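Local structure of DUF4875 domain-containing protein (Desulfovibrio piger, 4LG3) at residues A[51-56]-A[116-121]; A[6-11]-A[57-62]; A[78-83]-A[92-97]; A[45-50]-A[123-128]. The protein is of unknown function, a member of the DUF4875 family whose mixed beta-sheet carries a long helix packed against one face. All coordinates share one frame; numbering follows the deposited sequence.

Contact 3 is the buried centre, an antiparallel hairpin pairing of strands 75-81 and 92-98 in the main sheet. Contacts 1 and 2 use helix 53-71, which lies over that sheet: contact 1 joins its first turn to the end of strand 113-118 and is partly buried, whereas contact 2 lays the N-terminal segment across the helix near the surface. Contact 4, about 15 Å from contact 3 between centres, ties the loop leading into that helix to the start of helix 125-137. Backbone hydrogen bonds dominate the hairpin, van der Waals packing and a bridging water mark contact 1, one threonine hydroxyl centres contact 2, and contact 4 mixes a backbone bond with side-chain oxygens accepting backbone N-H groups.

Contact 1: residues A[51-56]-A[116-121]; sequences VSKRQL and LQATPR
The flat carboxamide of Gln55 receives Ser52 N from above rather than within its plane: the nitrogen sits 31° out of the carbonyl plane, 3.0 Å from Gln55 OE1. Ser52 OG in turn accepts from Gln55 N at 3.1 Å, so the two residues form a capping box at the N-terminus of helix 53-71. The guanidinium groups turn to other parts of the fold, that of Arg54 in a cation-pi contact with Trp181 and that of Arg121 in a salt bridge to Glu127. The capped first turn rests against the end of strand 113-118 and the residues that follow it, without a direct hydrogen bond between 51-56 and 116-121. A water spans the gap instead, accepting from Lys53 N at 3.0 Å and donating to Pro120 O at 2.9 Å; it thereby serves a first-turn N-H, which has no carbonyl of the preceding helical turn to use. With CG anti to the backbone N (chi1 -174°) and the chain fully extended beyond, Lys53 runs alongside the backbone of 118-119. Its CG touches Ala118 CB at 3.7 Å and its CE meets Ala118 O at 3.6 Å, before NZ reaches a salt bridge with Glu175 and a hydrogen bond to Pro176 O. On the buried side, Leu56 crosses Thr119 obliquely, its CD1 pressed to within 3.2 Å of Thr119 OG1.

Contact 2: residues A[6-11]-A[57-62]; sequences EAQFFA and AATVIA
This is a surface contact in which the N-terminal segment lies across helix 53-71 just before it enters strand 10-18 of the mixed sheet, part of a layered arrangement of helix on mixed sheet in which the opposite side of the helix presents Val60 to the core. Small residues permit a close approach: the CA atoms of Ala7 and Thr59 are 4.1 Å apart. Ala7 CB settles over the helix between successive turns, 3.5 Å from Ala58 O and 3.8 Å from Ala62 CB, while Ala58 CB lies under the backbone linking Glu6 to Ala7. The polar centre is Thr59. Its OG1 stands beside its own backbone N, anti to the carbonyl carbon (chi1 -58°), where it accepts a nearly straight bond from Gln8 N (2.9 Å, N-H...O angle 168°). The same hydroxyl is also hydrogen-bonded to Gln55 O one turn back, so a single side chain connects the helix backbone to the crossing segment. Gln8 bends at chi2 and folds back on its own segment, its NE2 bonding to Glu6 O at 3.1 Å with the carbonyl oxygen in the amide plane. Its OE1 continues to Arg45 NH1. Farther along, Phe10 CG occupies the crowded position between backbone N and carbonyl carbon, and the Phe10 and Thr59 side chains slide past each other in opposite directions, bringing Phe10 CD2 to 4.0 Å from Thr59 CG2.

Contact 3: residues A[78-83]-A[92-97]; sequences ITLDSQ and VLATAT
Leu80 O is gripped by one strong bond and one weak one: Leu93 N donates to it at 2.8 Å, in the carbonyl plane, and Ala94 N reaches the same oxygen weakly at 3.5 Å. The CA-H of Val92 adds a further, softer contact with this oxygen. Two consecutive residues, Leu93 and Ala94, therefore face the single residue Leu80, and the register shifts by one between Leu80 and Asp81. Beyond the irregularity the pairing is regular. Leu80 N donates to Ala94 O at 2.8 Å with an angle of 170°, and Ile78 and Ala96 exchange both bonds, the stronger from Ile78 N to Ala96 O at 2.9 Å. Ile78, Leu80, Ala94 and Ala96 share the face covered by helix 53-71, where Val60 packs on Ile78 and Leu80. Leu80 CG lies anti to the backbone N (chi1 173°), which carries CD2 obliquely across to Leu93 CB at 4.0 Å and to Ala94 CB at 4.1 Å. On the other face, Thr79 crosses Val92 at about a right angle, methyl against methyl, with Thr79 CG2 4.0 Å from Val92 CG2. Thr79 also lies side by side with Thr95, and the carboxylate of Asp81 forms a salt bridge with Arg30. The whole is an antiparallel beta hairpin at the centre of a mixed sheet, interrupted near its loop by a classic beta bulge.

Contact 4: residues A[45-50]-A[123-128]; sequences RRDSST and LTAQEL. With SO4 (sulfate ion), chain E.
With CG anti to its backbone N (chi1 -163°), Asp47 swings its carboxylate to the start of helix 125-137, while Ser48 holds OG in the crowded position between its backbone N and carbonyl carbon (chi1 49°), directed at Leu123. Ala125 N donates to Asp47 OD2 at 3.0 Å, approaching from well above the carboxylate plane. The other oxygen stays within its own loop: Asp47 OD1 accepts Ser49 N on its anti lone pair, closing an Asx turn, and Ser49 OG on the syn side in a very short bond of 2.4 Å. Ser48 grips Leu123 twice, its N donating to Leu123 O at 2.8 Å and its OG accepting from Leu123 N at 3.0 Å. Thr124 and Glu127 cap the helix with a capping box, in which Glu127 N donates to Thr124 OG1 at 3.1 Å. On the outer side, Arg46 NH2 bonds a sulfate, probably from the crystallisation liquor, with O4 at the guanidinium edge. Three N-H or O-H donors on Asp47, with the positive end of the helix dipole, should favour its ionised form, although the Glu127 carboxylate, 6.8 Å away (Asp47 OD1 to Glu127 OE1) and paired with Arg121, probably opposes this only slightly.

Contact 1: residues A[51-56]-A[116-121]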
loop_
_atom_site.group_PDB
_atom_site.type_symbol
_atom_site.label_atom_id
_atom_site.label_comp_id
_atom_site.label_asym_id
_atom_site.label_seq_id
_atom_site.Cartn_x
_atom_site.Cartn_y
_atom_site.Cartn_z
ATOM N N VAL A 51 -0.954 -13.793 -2.304
ATOM C CA VAL A 51 -1.835 -12.854 -2.996
ATOM C C VAL A 51 -1.120 -12.454 -4.302
ATOM O O VAL A 51 0.018 -11.988 -4.261
ATOM C CB VAL A 51 -2.228 -11.627 -2.121
ATOM C CG1 VAL A 51 -3.194 -10.715 -2.856
ATOM C CG2 VAL A 51 -2.843 -12.075 -0.799
ATOM N N SER A 52 -1.760 -12.722 -5.460
ATOM C CA SER A 52 -1.196 -12.392 -6.764
ATOM C C SER A 52 -1.200 -10.871 -7.036
ATOM O O SER A 52 -1.909 -10.106 -6.373
ATOM C CB SER A 52 -1.958 -13.109 -7.863
ATOM O OG SER A 52 -3.284 -12.624 -7.942
ATOM N N LYS A 53 -0.414 -10.455 -8.040
ATOM C CA LYS A 53 -0.325 -9.086 -8.530
ATOM C C LYS A 53 -1.716 -8.644 -8.999
ATOM O O LYS A 53 -2.136 -7.508 -8.736
ATOM C CB LYS A 53 0.685 -9.023 -9.698
ATOM C CG LYS A 53 0.955 -7.618 -10.188
ATOM C CD LYS A 53 1.863 -7.589 -11.386
ATOM C CE LYS A 53 2.027 -6.170 -11.875
ATOM N NZ LYS A 53 2.977 -6.084 -13.010
ATOM N N ARG A 54 -2.423 -9.565 -9.685
ATOM C CA ARG A 54 -3.759 -9.351 -10.214
ATOM C C ARG A 54 -4.745 -9.075 -9.067
ATOM O O ARG A 54 -5.556 -8.163 -9.174
ATOM C CB ARG A 54 -4.180 -10.555 -11.071
ATOM C CG ARG A 54 -5.487 -10.389 -11.835
ATOM C CD ARG A 54 -5.381 -9.451 -13.016
ATOM N NE ARG A 54 -6.612 -9.372 -13.806
ATOM C CZ ARG A 54 -7.622 -8.543 -13.551
ATOM N NH1 ARG A 54 -7.580 -7.731 -12.494
ATOM N NH2 ARG A 54 -8.689 -8.528 -14.344
ATOM N N GLN A 55 -4.631 -9.801 -7.955
ATOM C CA GLN A 55 -5.490 -9.614 -6.788
ATOM C C GLN A 55 -5.202 -8.280 -6.089
ATOM O O GLN A 55 -6.137 -7.617 -5.655
ATOM C CB GLN A 55 -5.315 -10.777 -5.826
ATOM C CG GLN A 55 -6.065 -12.019 -6.285
ATOM C CD GLN A 55 -5.719 -13.243 -5.487
ATOM O OE1 GLN A 55 -4.666 -13.330 -4.856
ATOM N NE2 GLN A 55 -6.596 -14.230 -5.506
ATOM N N LEU A 56 -3.919 -7.874 -6.021
ATOM C CA LEU A 56 -3.511 -6.603 -5.434
ATOM C C LEU A 56 -4.072 -5.441 -6.258
ATOM O O LEU A 56 -4.604 -4.489 -5.693
ATOM C CB LEU A 56 -1.965 -6.503 -5.309
ATOM C CG LEU A 56 -1.264 -7.525 -4.364
ATOM C CD1 LEU A 56 0.234 -7.411 -4.482
ATOM C CD2 LEU A 56 -1.698 -7.345 -2.916
ATOM N N LEU A 116 -0.969 3.117 -12.161
ATOM C CA LEU A 116 -1.334 1.733 -11.921
ATOM C C LEU A 116 -0.107 0.959 -11.543
ATOM O O LEU A 116 0.785 0.815 -12.360
ATOM C CB LEU A 116 -2.018 1.149 -13.162
ATOM C CG LEU A 116 -3.257 1.901 -13.670
ATOM C CD1 LEU A 116 -3.791 1.272 -14.976
ATOM C CD2 LEU A 116 -4.338 2.022 -12.575
ATOM N N GLN A 117 -0.004 0.564 -10.275
ATOM C CA GLN A 117 1.143 -0.192 -9.780
ATOM C C GLN A 117 0.709 -1.312 -8.901
ATOM O O GLN A 117 -0.305 -1.200 -8.232
ATOM C CB GLN A 117 2.151 0.677 -8.998
ATOM C CG GLN A 117 2.758 1.821 -9.768
ATOM C CD GLN A 117 3.662 2.613 -8.868
ATOM O OE1 GLN A 117 4.890 2.555 -8.984
ATOM N NE2 GLN A 117 3.076 3.377 -7.940
ATOM N N ALA A 118 1.455 -2.403 -8.918
ATOM C CA ALA A 118 1.231 -3.554 -8.053
ATOM C C ALA A 118 2.519 -4.348 -7.952
ATOM O O ALA A 118 3.260 -4.444 -8.935
ATOM C CB ALA A 118 0.087 -4.426 -8.566
ATOM N N THR A 119 2.821 -4.852 -6.754
ATOM C CA THR A 119 4.007 -5.679 -6.524
ATOM C C THR A 119 3.713 -7.082 -7.113
ATOM O O THR A 119 2.541 -7.473 -7.180
ATOM C CB THR A 119 4.352 -5.731 -5.021
ATOM O OG1 THR A 119 3.190 -6.087 -4.283
ATOM C CG2 THR A 119 4.928 -4.443 -4.489
ATOM N N PRO A 120 4.725 -7.890 -7.504
ATOM C CA PRO A 120 4.400 -9.230 -8.069
ATOM C C PRO A 120 3.700 -10.174 -7.080
ATOM O O PRO A 120 3.109 -11.157 -7.505
ATOM C CB PRO A 120 5.757 -9.786 -8.509
ATOM C CG PRO A 120 6.790 -8.937 -7.839
ATOM C CD PRO A 120 6.176 -7.603 -7.552
ATOM N N ARG A 121 3.748 -9.861 -5.774
ATOM C CA ARG A 121 3.145 -10.616 -4.650
ATOM C C ARG A 121 3.066 -9.754 -3.402
ATOM O O ARG A 121 3.716 -8.705 -3.348
ATOM C CB ARG A 121 3.988 -11.868 -4.328
ATOM C CG ARG A 121 5.447 -11.564 -3.950
ATOM C CD ARG A 121 6.093 -12.718 -3.208
ATOM N NE ARG A 121 7.493 -12.460 -2.861
ATOM C CZ ARG A 121 7.917 -12.048 -1.669
ATOM N NH1 ARG A 121 7.054 -11.828 -0.686
ATOM N NH2 ARG A 121 9.208 -11.867 -1.446
HETATM O O HOH W 1 1.353 -12.638 -9.193
#

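Contact 2: residues A[6-11]-A[57-62]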
loop_
_atom_site.group_PDB
_atom_site.type_symbol
_atom_site.label_atom_id
_atom_site.label_comp_id
_atom_site.label_asym_id
_atom_site.label_seq_id
_atom_site.Cartn_x
_atom_site.Cartn_y
_atom_site.Cartn_z
ATOM N N GLU A 6 -9.834 -11.515 -8.288
ATOM C CA GLU A 6 -10.833 -10.741 -7.559
ATOM C C GLU A 6 -10.185 -9.915 -6.423
ATOM O O GLU A 6 -9.086 -10.228 -5.953
ATOM C CB GLU A 6 -11.921 -11.683 -6.999
ATOM C CG GLU A 6 -13.287 -11.030 -6.852
ATOM C CD GLU A 6 -13.961 -11.306 -5.522
ATOM O OE1 GLU A 6 -14.674 -12.330 -5.427
ATOM O OE2 GLU A 6 -13.765 -10.511 -4.571
ATOM N N ALA A 7 -10.894 -8.863 -5.990
ATOM C CA ALA A 7 -10.460 -7.953 -4.952
ATOM C C ALA A 7 -10.393 -8.644 -3.594
ATOM O O ALA A 7 -11.238 -9.497 -3.273
ATOM C CB ALA A 7 -11.389 -6.757 -4.887
ATOM N N GLN A 8 -9.380 -8.277 -2.809
ATOM C CA GLN A 8 -9.169 -8.808 -1.463
ATOM C C GLN A 8 -9.849 -7.930 -0.429
ATOM O O GLN A 8 -10.148 -6.782 -0.734
ATOM C CB GLN A 8 -7.673 -8.891 -1.162
ATOM C CG GLN A 8 -6.885 -9.674 -2.197
ATOM C CD GLN A 8 -7.344 -11.099 -2.258
ATOM O OE1 GLN A 8 -7.115 -11.889 -1.333
ATOM N NE2 GLN A 8 -8.077 -11.434 -3.318
ATOM N N PHE A 9 -10.119 -8.469 0.780
ATOM C CA PHE A 9 -10.689 -7.674 1.862
ATOM C C PHE A 9 -9.712 -6.603 2.305
ATOM O O PHE A 9 -8.515 -6.853 2.465
ATOM C CB PHE A 9 -11.104 -8.522 3.047
ATOM C CG PHE A 9 -12.210 -9.485 2.717
ATOM C CD1 PHE A 9 -13.346 -9.060 2.033
ATOM C CD2 PHE A 9 -12.113 -10.826 3.078
ATOM C CE1 PHE A 9 -14.370 -9.956 1.721
ATOM C CE2 PHE A 9 -13.145 -11.718 2.784
ATOM C CZ PHE A 9 -14.275 -11.272 2.119
ATOM N N PHE A 10 -10.227 -5.390 2.439
ATOM C CA PHE A 10 -9.399 -4.276 2.846
ATOM C C PHE A 10 -10.125 -3.432 3.876
ATOM O O PHE A 10 -11.323 -3.574 4.091
ATOM C CB PHE A 10 -8.960 -3.423 1.623
ATOM C CG PHE A 10 -10.072 -2.631 0.960
ATOM C CD1 PHE A 10 -10.468 -1.394 1.469
ATOM C CD2 PHE A 10 -10.706 -3.112 -0.178
ATOM C CE1 PHE A 10 -11.525 -0.695 0.893
ATOM C CE2 PHE A 10 -11.735 -2.394 -0.776
ATOM C CZ PHE A 10 -12.144 -1.195 -0.235
ATOM N N ALA A 11 -9.372 -2.561 4.522
ATOM C CA ALA A 11 -9.879 -1.576 5.468
ATOM C C ALA A 11 -9.076 -0.294 5.279
ATOM O O ALA A 11 -7.858 -0.359 5.106
ATOM C CB ALA A 11 -9.762 -2.085 6.888
ATOM N N ALA A 57 -3.985 -5.537 -7.594
ATOM C CA ALA A 57 -4.530 -4.557 -8.542
ATOM C C ALA A 57 -6.062 -4.482 -8.428
ATOM O O ALA A 57 -6.604 -3.390 -8.299
ATOM C CB ALA A 57 -4.122 -4.915 -9.964
ATOM N N ALA A 58 -6.747 -5.642 -8.401
ATOM C CA ALA A 58 -8.208 -5.722 -8.276
ATOM C C ALA A 58 -8.700 -5.070 -6.987
ATOM O O ALA A 58 -9.789 -4.505 -6.985
ATOM C CB ALA A 58 -8.671 -7.165 -8.329
ATOM N N THR A 59 -7.885 -5.116 -5.910
ATOM C CA THR A 59 -8.213 -4.541 -4.605
ATOM C C THR A 59 -8.247 -3.000 -4.695
ATOM O O THR A 59 -9.220 -2.383 -4.240
ATOM C CB THR A 59 -7.216 -5.054 -3.549
ATOM O OG1 THR A 59 -7.280 -6.473 -3.538
ATOM C CG2 THR A 59 -7.518 -4.545 -2.128
ATOM N N VAL A 60 -7.212 -2.394 -5.306
ATOM C CA VAL A 60 -7.121 -0.941 -5.430
ATOM C C VAL A 60 -8.131 -0.432 -6.456
ATOM O O VAL A 60 -8.710 0.633 -6.231
ATOM C CB VAL A 60 -5.674 -0.375 -5.663
ATOM C CG1 VAL A 60 -4.808 -0.557 -4.402
ATOM C CG2 VAL A 60 -5.002 -0.987 -6.895
ATOM N N ILE A 61 -8.389 -1.211 -7.536
ATOM C CA ILE A 61 -9.403 -0.870 -8.536
ATOM C C ILE A 61 -10.766 -0.791 -7.846
ATOM O O ILE A 61 -11.426 0.225 -7.982
ATOM C CB ILE A 61 -9.397 -1.845 -9.757
ATOM C CG1 ILE A 61 -8.079 -1.675 -10.582
ATOM C CG2 ILE A 61 -10.627 -1.626 -10.675
ATOM C CD1 ILE A 61 -7.720 -2.894 -11.496
ATOM N N ALA A 62 -11.156 -1.824 -7.075
ATOM C CA ALA A 62 -12.444 -1.911 -6.365
ATOM C C ALA A 62 -12.580 -0.833 -5.309
ATOM O O ALA A 62 -13.665 -0.292 -5.160
ATOM C CB ALA A 62 -12.605 -3.275 -5.719
#

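Contact 3: residues A[78-83]-A[92-97]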
loop_
_atom_site.group_PDB
_atom_site.type_symbol
_atom_site.label_atom_id
_atom_site.label_comp_id
_atom_site.label_asym_id
_atom_site.label_seq_id
_atom_site.Cartn_x
_atom_site.Cartn_y
_atom_site.Cartn_z
ATOM N N ILE A 78 -5.875 5.637 -4.542
ATOM C CA ILE A 78 -5.817 4.539 -3.556
ATOM C C ILE A 78 -4.372 4.017 -3.448
ATOM O O ILE A 78 -3.741 3.749 -4.458
ATOM C CB ILE A 78 -6.813 3.374 -3.865
ATOM C CG1 ILE A 78 -8.257 3.867 -4.109
ATOM C CG2 ILE A 78 -6.750 2.259 -2.809
ATOM C CD1 ILE A 78 -9.023 4.435 -2.941
ATOM N N THR A 79 -3.871 3.872 -2.233
ATOM C CA THR A 79 -2.570 3.267 -1.967
ATOM C C THR A 79 -2.802 2.098 -1.031
ATOM O O THR A 79 -3.362 2.284 0.060
ATOM C CB THR A 79 -1.519 4.245 -1.386
ATOM O OG1 THR A 79 -1.396 5.367 -2.252
ATOM C CG2 THR A 79 -0.145 3.592 -1.215
ATOM N N LEU A 80 -2.378 0.893 -1.463
ATOM C CA LEU A 80 -2.440 -0.288 -0.632
ATOM C C LEU A 80 -1.080 -0.456 0.039
ATOM O O LEU A 80 -0.070 -0.616 -0.646
ATOM C CB LEU A 80 -2.848 -1.535 -1.432
ATOM C CG LEU A 80 -2.794 -2.894 -0.729
ATOM C CD1 LEU A 80 -3.857 -2.996 0.361
ATOM C CD2 LEU A 80 -2.950 -4.014 -1.738
ATOM N N ASP A 81 -1.065 -0.399 1.385
ATOM C CA ASP A 81 0.161 -0.593 2.167
ATOM C C ASP A 81 0.294 -2.052 2.634
ATOM O O ASP A 81 -0.706 -2.750 2.752
ATOM C CB ASP A 81 0.228 0.369 3.365
ATOM C CG ASP A 81 0.369 1.822 2.976
ATOM O OD1 ASP A 81 1.256 2.132 2.142
ATOM O OD2 ASP A 81 -0.363 2.661 3.548
ATOM N N SER A 82 1.531 -2.499 2.895
ATOM C CA SER A 82 1.857 -3.865 3.334
ATOM C C SER A 82 1.214 -4.210 4.673
ATOM O O SER A 82 0.933 -5.379 4.936
ATOM C CB SER A 82 3.366 -4.060 3.423
ATOM O OG SER A 82 3.959 -3.124 4.310
ATOM N N GLN A 83 0.979 -3.200 5.507
ATOM C CA GLN A 83 0.389 -3.339 6.829
ATOM C C GLN A 83 0.178 -1.962 7.470
ATOM O O GLN A 83 0.782 -0.988 7.015
ATOM C CB GLN A 83 1.323 -4.197 7.723
ATOM C CG GLN A 83 2.695 -3.579 8.016
ATOM C CD GLN A 83 3.560 -4.460 8.848
ATOM O OE1 GLN A 83 3.115 -5.247 9.682
ATOM N NE2 GLN A 83 4.819 -4.366 8.625
ATOM N N VAL A 92 4.459 0.042 -0.046
ATOM C CA VAL A 92 3.396 0.067 -1.046
ATOM C C VAL A 92 3.339 -1.269 -1.760
ATOM O O VAL A 92 4.338 -1.699 -2.335
ATOM C CB VAL A 92 3.625 1.229 -2.064
ATOM C CG1 VAL A 92 2.569 1.241 -3.161
ATOM C CG2 VAL A 92 3.668 2.558 -1.346
ATOM N N LEU A 93 2.155 -1.892 -1.748
ATOM C CA LEU A 93 1.862 -3.127 -2.465
ATOM C C LEU A 93 1.148 -2.840 -3.808
ATOM O O LEU A 93 1.295 -3.606 -4.752
ATOM C CB LEU A 93 0.999 -4.064 -1.610
ATOM C CG LEU A 93 1.618 -4.665 -0.350
ATOM C CD1 LEU A 93 0.701 -5.715 0.234
ATOM C CD2 LEU A 93 3.038 -5.252 -0.615
ATOM N N ALA A 94 0.386 -1.738 -3.894
ATOM C CA ALA A 94 -0.374 -1.386 -5.089
ATOM C C ALA A 94 -0.888 0.023 -5.002
ATOM O O ALA A 94 -1.140 0.517 -3.899
ATOM C CB ALA A 94 -1.571 -2.352 -5.260
ATOM N N THR A 95 -1.117 0.650 -6.173
ATOM C CA THR A 95 -1.678 1.999 -6.324
ATOM C C THR A 95 -2.578 2.073 -7.543
ATOM O O THR A 95 -2.352 1.358 -8.522
ATOM C CB THR A 95 -0.583 3.113 -6.466
ATOM O OG1 THR A 95 0.151 2.932 -7.679
ATOM C CG2 THR A 95 0.346 3.219 -5.296
ATOM N N ALA A 96 -3.531 3.027 -7.522
ATOM C CA ALA A 96 -4.436 3.325 -8.629
ATOM C C ALA A 96 -5.113 4.666 -8.418
ATOM O O ALA A 96 -5.573 4.970 -7.313
ATOM C CB ALA A 96 -5.493 2.221 -8.783
ATOM N N THR A 97 -5.172 5.467 -9.488
ATOM C CA THR A 97 -5.884 6.731 -9.517
ATOM C C THR A 97 -7.010 6.580 -10.572
ATOM O O THR A 97 -6.779 6.137 -11.688
ATOM C CB THR A 97 -4.934 7.913 -9.724
ATOM O OG1 THR A 97 -3.992 7.962 -8.622
ATOM C CG2 THR A 97 -5.685 9.237 -9.818
#

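Contact 4: residues A[45-50]-A[123-128]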
loop_
_atom_site.group_PDB
_atom_site.type_symbol
_atom_site.label_atom_id
_atom_site.label_comp_id
_atom_site.label_asym_id
_atom_site.label_seq_id
_atom_site.Cartn_x
_atom_site.Cartn_y
_atom_site.Cartn_z
ATOM N N ARG A 45 -3.801 -8.494 7.650
ATOM C CA ARG A 45 -3.510 -9.798 7.058
ATOM C C ARG A 45 -2.084 -10.245 7.434
ATOM O O ARG A 45 -1.113 -9.540 7.162
ATOM C CB ARG A 45 -3.707 -9.758 5.537
ATOM C CG ARG A 45 -3.568 -11.129 4.924
ATOM C CD ARG A 45 -4.401 -11.247 3.708
ATOM N NE ARG A 45 -4.239 -12.555 3.091
ATOM C CZ ARG A 45 -4.819 -12.900 1.950
ATOM N NH1 ARG A 45 -5.609 -12.040 1.310
ATOM N NH2 ARG A 45 -4.606 -14.102 1.428
ATOM N N ARG A 46 -1.998 -11.399 8.111
ATOM C CA ARG A 46 -0.784 -11.977 8.673
ATOM C C ARG A 46 0.266 -12.301 7.605
ATOM O O ARG A 46 1.446 -12.098 7.852
ATOM C CB ARG A 46 -1.127 -13.225 9.506
ATOM C CG ARG A 46 -1.950 -12.907 10.752
ATOM C CD ARG A 46 -1.979 -14.057 11.727
ATOM N NE ARG A 46 -3.301 -14.674 11.794
ATOM C CZ ARG A 46 -4.046 -14.753 12.898
ATOM N NH1 ARG A 46 -3.612 -14.237 14.044
ATOM N NH2 ARG A 46 -5.234 -15.338 12.862
ATOM N N ASP A 47 -0.162 -12.807 6.438
ATOM C CA ASP A 47 0.721 -13.183 5.337
ATOM C C ASP A 47 0.003 -12.976 4.004
ATOM O O ASP A 47 -1.024 -13.587 3.777
ATOM C CB ASP A 47 1.175 -14.655 5.507
ATOM C CG ASP A 47 2.390 -15.091 4.689
ATOM O OD1 ASP A 47 2.362 -14.932 3.450
ATOM O OD2 ASP A 47 3.344 -15.654 5.286
ATOM N N SER A 48 0.532 -12.115 3.136
ATOM C CA SER A 48 -0.050 -11.855 1.810
ATOM C C SER A 48 0.877 -12.370 0.655
ATOM O O SER A 48 0.646 -12.042 -0.517
ATOM C CB SER A 48 -0.360 -10.363 1.632
ATOM O OG SER A 48 0.714 -9.504 1.975
ATOM N N SER A 49 1.856 -13.239 0.967
ATOM C CA SER A 49 2.804 -13.712 -0.059
ATOM C C SER A 49 2.155 -14.601 -1.137
ATOM O O SER A 49 2.745 -14.775 -2.219
ATOM C CB SER A 49 3.992 -14.425 0.569
ATOM O OG SER A 49 3.538 -15.490 1.381
ATOM N N THR A 50 0.930 -15.099 -0.872
ATOM C CA THR A 50 0.169 -15.931 -1.819
ATOM C C THR A 50 -0.866 -15.101 -2.589
ATOM O O THR A 50 -1.558 -15.646 -3.438
ATOM C CB THR A 50 -0.503 -17.095 -1.112
ATOM O OG1 THR A 50 -1.372 -16.577 -0.097
ATOM C CG2 THR A 50 0.501 -18.072 -0.542
ATOM N N LEU A 123 3.503 -9.819 1.064
ATOM C CA LEU A 123 4.672 -10.174 1.883
ATOM C C LEU A 123 4.402 -11.303 2.871
ATOM O O LEU A 123 3.264 -11.523 3.286
ATOM C CB LEU A 123 5.199 -8.927 2.651
ATOM C CG LEU A 123 5.389 -7.582 1.869
ATOM C CD1 LEU A 123 6.066 -6.552 2.733
ATOM C CD2 LEU A 123 6.215 -7.758 0.580
ATOM N N THR A 124 5.468 -12.020 3.253
ATOM C CA THR A 124 5.391 -13.115 4.226
ATOM C C THR A 124 5.263 -12.521 5.624
ATOM O O THR A 124 5.624 -11.360 5.837
ATOM C CB THR A 124 6.626 -14.045 4.138
ATOM O OG1 THR A 124 7.792 -13.331 4.536
ATOM C CG2 THR A 124 6.843 -14.625 2.765
ATOM N N ALA A 125 4.814 -13.321 6.587
ATOM C CA ALA A 125 4.721 -12.886 7.988
ATOM C C ALA A 125 6.084 -12.388 8.482
ATOM O O ALA A 125 6.147 -11.388 9.196
ATOM C CB ALA A 125 4.231 -14.030 8.860
ATOM N N GLN A 126 7.178 -13.073 8.065
ATOM C CA GLN A 126 8.544 -12.704 8.449
ATOM C C GLN A 126 8.949 -11.354 7.848
ATOM O O GLN A 126 9.530 -10.527 8.548
ATOM C CB GLN A 126 9.537 -13.782 8.050
ATOM C CG GLN A 126 10.805 -13.699 8.868
ATOM C CD GLN A 126 11.903 -14.513 8.285
ATOM O OE1 GLN A 126 12.370 -14.262 7.171
ATOM N NE2 GLN A 126 12.378 -15.463 9.056
ATOM N N GLU A 127 8.608 -11.128 6.565
ATOM C CA GLU A 127 8.884 -9.865 5.864
ATOM C C GLU A 127 8.141 -8.703 6.542
ATOM O O GLU A 127 8.710 -7.627 6.728
ATOM C CB GLU A 127 8.505 -9.973 4.388
ATOM C CG GLU A 127 9.557 -10.684 3.542
ATOM C CD GLU A 127 9.120 -11.105 2.147
ATOM O OE1 GLU A 127 7.901 -11.232 1.897
ATOM O OE2 GLU A 127 10.013 -11.384 1.319
ATOM N N LEU A 128 6.905 -8.951 6.957
ATOM C CA LEU A 128 6.047 -7.984 7.637
ATOM C C LEU A 128 6.553 -7.663 9.039
ATOM O O LEU A 128 6.510 -6.503 9.452
ATOM C CB LEU A 128 4.601 -8.507 7.685
ATOM C CG LEU A 128 3.835 -8.526 6.348
ATOM C CD1 LEU A 128 2.569 -9.326 6.481
ATOM C CD2 LEU A 128 3.538 -7.130 5.852
HETATM S S SO4 E . -7.262 -17.700 12.388
HETATM O O1 SO4 E . -8.659 -18.112 12.225
HETATM O O2 SO4 E . -7.013 -17.214 13.757
HETATM O O3 SO4 E . -6.382 -18.847 12.131
HETATM O O4 SO4 E . -7.001 -16.633 11.417
#